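Local coordinates for uncharacterized protein (Porphyromonas gingivalis, PDB 1ZBS) that is of unknown function but belongs to the ASKHA nucleotide-binding superfamily and is putatively an N-acetylglucosamine kinase, at residues M1-D6 / R61-Y66. Numbering follows the deposited sequence.
Sequences MILIGD and RAVYFY
Ile2 CG2 settles between Ala62 and Tyr64 of the neighbouring parallel strand, 4.1 Å from Ala62 CB and just as far from Tyr64 CE1, which it meets at the ring edge, near the ring plane. The small Ala62 CB leaves this methyl a shallow hollow beside the tyrosine; Ile2 CG2 reaches it because it stands anti to the carbonyl carbon, while CG1 takes the crowded position between N and C (chi1 61°). Farther along the same face, Asp6 OD1 lies 3.6 Å from Tyr66 CB, with carboxylate and ring planes 54° apart. On the other face Leu3 and Val63 abut through their CB atoms, and Gly5, which has no side chain, lies beside Phe65, whose ring has the glycine carbonyl oxygen over one face. Five backbone bonds fix the register, among them Tyr64 N to Leu3 O at 2.8 Å and Gly5 N to Tyr64 O at 2.9 Å. Strand 2-7 is the middle strand and 62-67 the next in a mixed 3-2-1-4-5 sheet, as in the ASKHA fold, with strand 11-18 beside 2-7 and strand 91-95 beside 62-67. Helix 271-280 packs on the Ile2, Ile4 and Tyr66 face, where His278 stacks on Tyr64 and, with Arg103, hydrogen-bonds Tyr66 OH; across the sheet, Phe65 touches Ile31 in a loop.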
HETATM    1  N   MSE A   1     -23.794  -9.464 -36.380  1.00 51.57           N
HETATM    2  CA  MSE A   1     -22.683  -8.660 -35.809  1.00 50.33           C
HETATM    3  C   MSE A   1     -22.297  -9.152 -34.421  1.00 47.19           C
HETATM    4  O   MSE A   1     -23.011  -9.953 -33.812  1.00 44.78           O
HETATM    5  CB  MSE A   1     -23.061  -7.171 -35.778  1.00 55.98           C
HETATM    6  CG  MSE A   1     -24.459  -6.862 -35.256  1.00 63.56           C
HETATM    7 SE   MSE A   1     -24.985  -5.003 -35.563  1.00 73.82          SE
HETATM    8  CE  MSE A   1     -25.455  -5.132 -37.444  1.00 73.28           C
ATOM      9  N   ILE A   2     -21.156  -8.679 -33.929  1.00 44.29           N
ATOM     10  CA  ILE A   2     -20.661  -9.095 -32.623  1.00 41.46           C
ATOM     11  C   ILE A   2     -20.528  -7.967 -31.611  1.00 39.67           C
ATOM     12  O   ILE A   2     -20.470  -6.790 -31.971  1.00 38.75           O
ATOM     13  CB  ILE A   2     -19.283  -9.786 -32.752  1.00 40.24           C
ATOM     14  CG1 ILE A   2     -18.263  -8.808 -33.349  1.00 38.19           C
ATOM     15  CG2 ILE A   2     -19.411 -11.032 -33.615  1.00 39.95           C
ATOM     16  CD1 ILE A   2     -16.842  -9.341 -33.397  1.00 35.76           C
ATOM     17  N   LEU A   3     -20.484  -8.350 -30.338  1.00 38.99           N
ATOM     18  CA  LEU A   3     -20.341  -7.406 -29.231  1.00 38.95           C
ATOM     19  C   LEU A   3     -19.023  -7.677 -28.511  1.00 37.78           C
ATOM     20  O   LEU A   3     -18.789  -8.774 -28.003  1.00 37.85           O
ATOM     21  CB  LEU A   3     -21.507  -7.552 -28.242  1.00 37.01           C
ATOM     22  CG  LEU A   3     -21.445  -6.615 -27.026  1.00 36.72           C
ATOM     23  CD1 LEU A   3     -21.481  -5.165 -27.511  1.00 36.45           C
ATOM     24  CD2 LEU A   3     -22.607  -6.891 -26.067  1.00 33.08           C
ATOM     25  N   ILE A   4     -18.156  -6.679 -28.474  1.00 37.34           N
ATOM     26  CA  ILE A   4     -16.876  -6.852 -27.807  1.00 37.57           C
ATOM     27  C   ILE A   4     -16.759  -5.923 -26.606  1.00 37.92           C
ATOM     28  O   ILE A   4     -17.003  -4.715 -26.702  1.00 34.52           O
ATOM     29  CB  ILE A   4     -15.690  -6.592 -28.766  1.00 36.16           C
ATOM     30  CG1 ILE A   4     -15.787  -7.518 -29.985  1.00 34.79           C
ATOM     31  CG2 ILE A   4     -14.376  -6.850 -28.034  1.00 37.34           C
ATOM     32  CD1 ILE A   4     -14.737  -7.262 -31.035  1.00 33.38           C
ATOM     33  N   GLY A   5     -16.385  -6.505 -25.473  1.00 39.30           N
ATOM     34  CA  GLY A   5     -16.242  -5.730 -24.258  1.00 40.75           C
ATOM     35  C   GLY A   5     -14.891  -5.913 -23.607  1.00 41.73           C
ATOM     36  O   GLY A   5     -14.397  -7.033 -23.481  1.00 41.07           O
ATOM     37  N   ASP A   6     -14.295  -4.797 -23.202  1.00 42.94           N
ATOM     38  CA  ASP A   6     -13.001  -4.802 -22.543  1.00 44.45           C
ATOM     39  C   ASP A   6     -13.142  -4.025 -21.240  1.00 45.35           C
ATOM     40  O   ASP A   6     -13.224  -2.797 -21.248  1.00 43.79           O
ATOM     41  CB  ASP A   6     -11.954  -4.140 -23.431  1.00 44.75           C
ATOM     42  CG  ASP A   6     -10.545  -4.444 -22.983  1.00 47.30           C
ATOM     43  OD1 ASP A   6     -10.151  -5.630 -23.037  1.00 48.44           O
ATOM     44  OD2 ASP A   6      -9.829  -3.504 -22.577  1.00 49.95           O
ATOM     45  N   ARG A  61     -24.929 -11.839 -32.724  1.00 45.15           N
ATOM     46  CA  ARG A  61     -24.819 -13.282 -32.909  1.00 45.15           C
ATOM     47  C   ARG A  61     -23.768 -13.906 -31.993  1.00 44.89           C
ATOM     48  O   ARG A  61     -23.709 -15.128 -31.826  1.00 44.41           O
ATOM     49  CB  ARG A  61     -24.491 -13.574 -34.376  1.00 44.75           C
ATOM     50  CG  ARG A  61     -25.568 -13.101 -35.354  1.00 45.48           C
ATOM     51  CD  ARG A  61     -26.607 -14.189 -35.610  1.00 45.55           C
ATOM     52  NE  ARG A  61     -27.287 -14.598 -34.387  1.00 46.01           N
ATOM     53  CZ  ARG A  61     -28.082 -13.805 -33.679  1.00 47.81           C
ATOM     54  NH1 ARG A  61     -28.662 -14.261 -32.576  1.00 48.34           N
ATOM     55  NH2 ARG A  61     -28.305 -12.559 -34.077  1.00 49.00           N
ATOM     56  N   ALA A  62     -22.938 -13.055 -31.402  1.00 42.27           N
ATOM     57  CA  ALA A  62     -21.896 -13.504 -30.495  1.00 40.51           C
ATOM     58  C   ALA A  62     -21.373 -12.319 -29.705  1.00 38.99           C
ATOM     59  O   ALA A  62     -21.463 -11.170 -30.146  1.00 36.52           O
ATOM     60  CB  ALA A  62     -20.751 -14.167 -31.268  1.00 39.62           C
ATOM     61  N   VAL A  63     -20.846 -12.618 -28.524  1.00 38.89           N
ATOM     62  CA  VAL A  63     -20.289 -11.618 -27.621  1.00 39.19           C
ATOM     63  C   VAL A  63     -18.990 -12.153 -27.011  1.00 38.75           C
ATOM     64  O   VAL A  63     -18.912 -13.312 -26.589  1.00 37.06           O
ATOM     65  CB  VAL A  63     -21.305 -11.249 -26.493  1.00 41.30           C
ATOM     66  CG1 VAL A  63     -22.091 -12.469 -26.081  1.00 42.91           C
ATOM     67  CG2 VAL A  63     -20.566 -10.687 -25.284  1.00 40.55           C
ATOM     68  N   TYR A  64     -17.976 -11.291 -26.995  1.00 39.26           N
ATOM     69  CA  TYR A  64     -16.660 -11.617 -26.451  1.00 40.65           C
ATOM     70  C   TYR A  64     -16.293 -10.560 -25.405  1.00 39.76           C
ATOM     71  O   TYR A  64     -16.114  -9.378 -25.719  1.00 37.72           O
ATOM     72  CB  TYR A  64     -15.598 -11.636 -27.562  1.00 40.17           C
ATOM     73  CG  TYR A  64     -15.930 -12.537 -28.730  1.00 40.80           C
ATOM     74  CD1 TYR A  64     -16.544 -12.031 -29.876  1.00 41.49           C
ATOM     75  CD2 TYR A  64     -15.620 -13.896 -28.696  1.00 41.10           C
ATOM     76  CE1 TYR A  64     -16.837 -12.857 -30.966  1.00 41.84           C
ATOM     77  CE2 TYR A  64     -15.909 -14.730 -29.774  1.00 41.97           C
ATOM     78  CZ  TYR A  64     -16.514 -14.206 -30.910  1.00 42.59           C
ATOM     79  OH  TYR A  64     -16.776 -15.029 -31.987  1.00 42.81           O
ATOM     80  N   PHE A  65     -16.197 -11.004 -24.158  1.00 40.58           N
ATOM     81  CA  PHE A  65     -15.889 -10.124 -23.047  1.00 40.17           C
ATOM     82  C   PHE A  65     -14.511 -10.390 -22.468  1.00 39.14           C
ATOM     83  O   PHE A  65     -14.120 -11.536 -22.253  1.00 37.62           O
ATOM     84  CB  PHE A  65     -16.954 -10.282 -21.960  1.00 41.94           C
ATOM     85  CG  PHE A  65     -16.835  -9.286 -20.850  1.00 42.65           C
ATOM     86  CD1 PHE A  65     -16.011  -9.537 -19.756  1.00 43.03           C
ATOM     87  CD2 PHE A  65     -17.525  -8.078 -20.916  1.00 43.38           C
ATOM     88  CE1 PHE A  65     -15.872  -8.596 -18.743  1.00 44.31           C
ATOM     89  CE2 PHE A  65     -17.395  -7.127 -19.910  1.00 44.91           C
ATOM     90  CZ  PHE A  65     -16.568  -7.384 -18.821  1.00 46.14           C
ATOM     91  N   TYR A  66     -13.779  -9.311 -22.229  1.00 39.83           N
ATOM     92  CA  TYR A  66     -12.445  -9.380 -21.659  1.00 42.62           C
ATOM     93  C   TYR A  66     -12.406  -8.415 -20.483  1.00 45.23           C
ATOM     94  O   TYR A  66     -12.707  -7.228 -20.636  1.00 44.60           O
ATOM     95  CB  TYR A  66     -11.411  -8.965 -22.702  1.00 41.70           C
ATOM     96  CG  TYR A  66     -11.320  -9.905 -23.879  1.00 40.66           C
ATOM     97  CD1 TYR A  66     -10.709 -11.150 -23.749  1.00 40.12           C
ATOM     98  CD2 TYR A  66     -11.844  -9.549 -25.126  1.00 40.03           C
ATOM     99  CE1 TYR A  66     -10.615 -12.021 -24.830  1.00 39.76           C
ATOM    100  CE2 TYR A  66     -11.757 -10.415 -26.216  1.00 39.82           C
ATOM    101  CZ  TYR A  66     -11.137 -11.651 -26.057  1.00 39.19           C
ATOM    102  OH  TYR A  66     -11.031 -12.512 -27.120  1.00 38.29           O
TER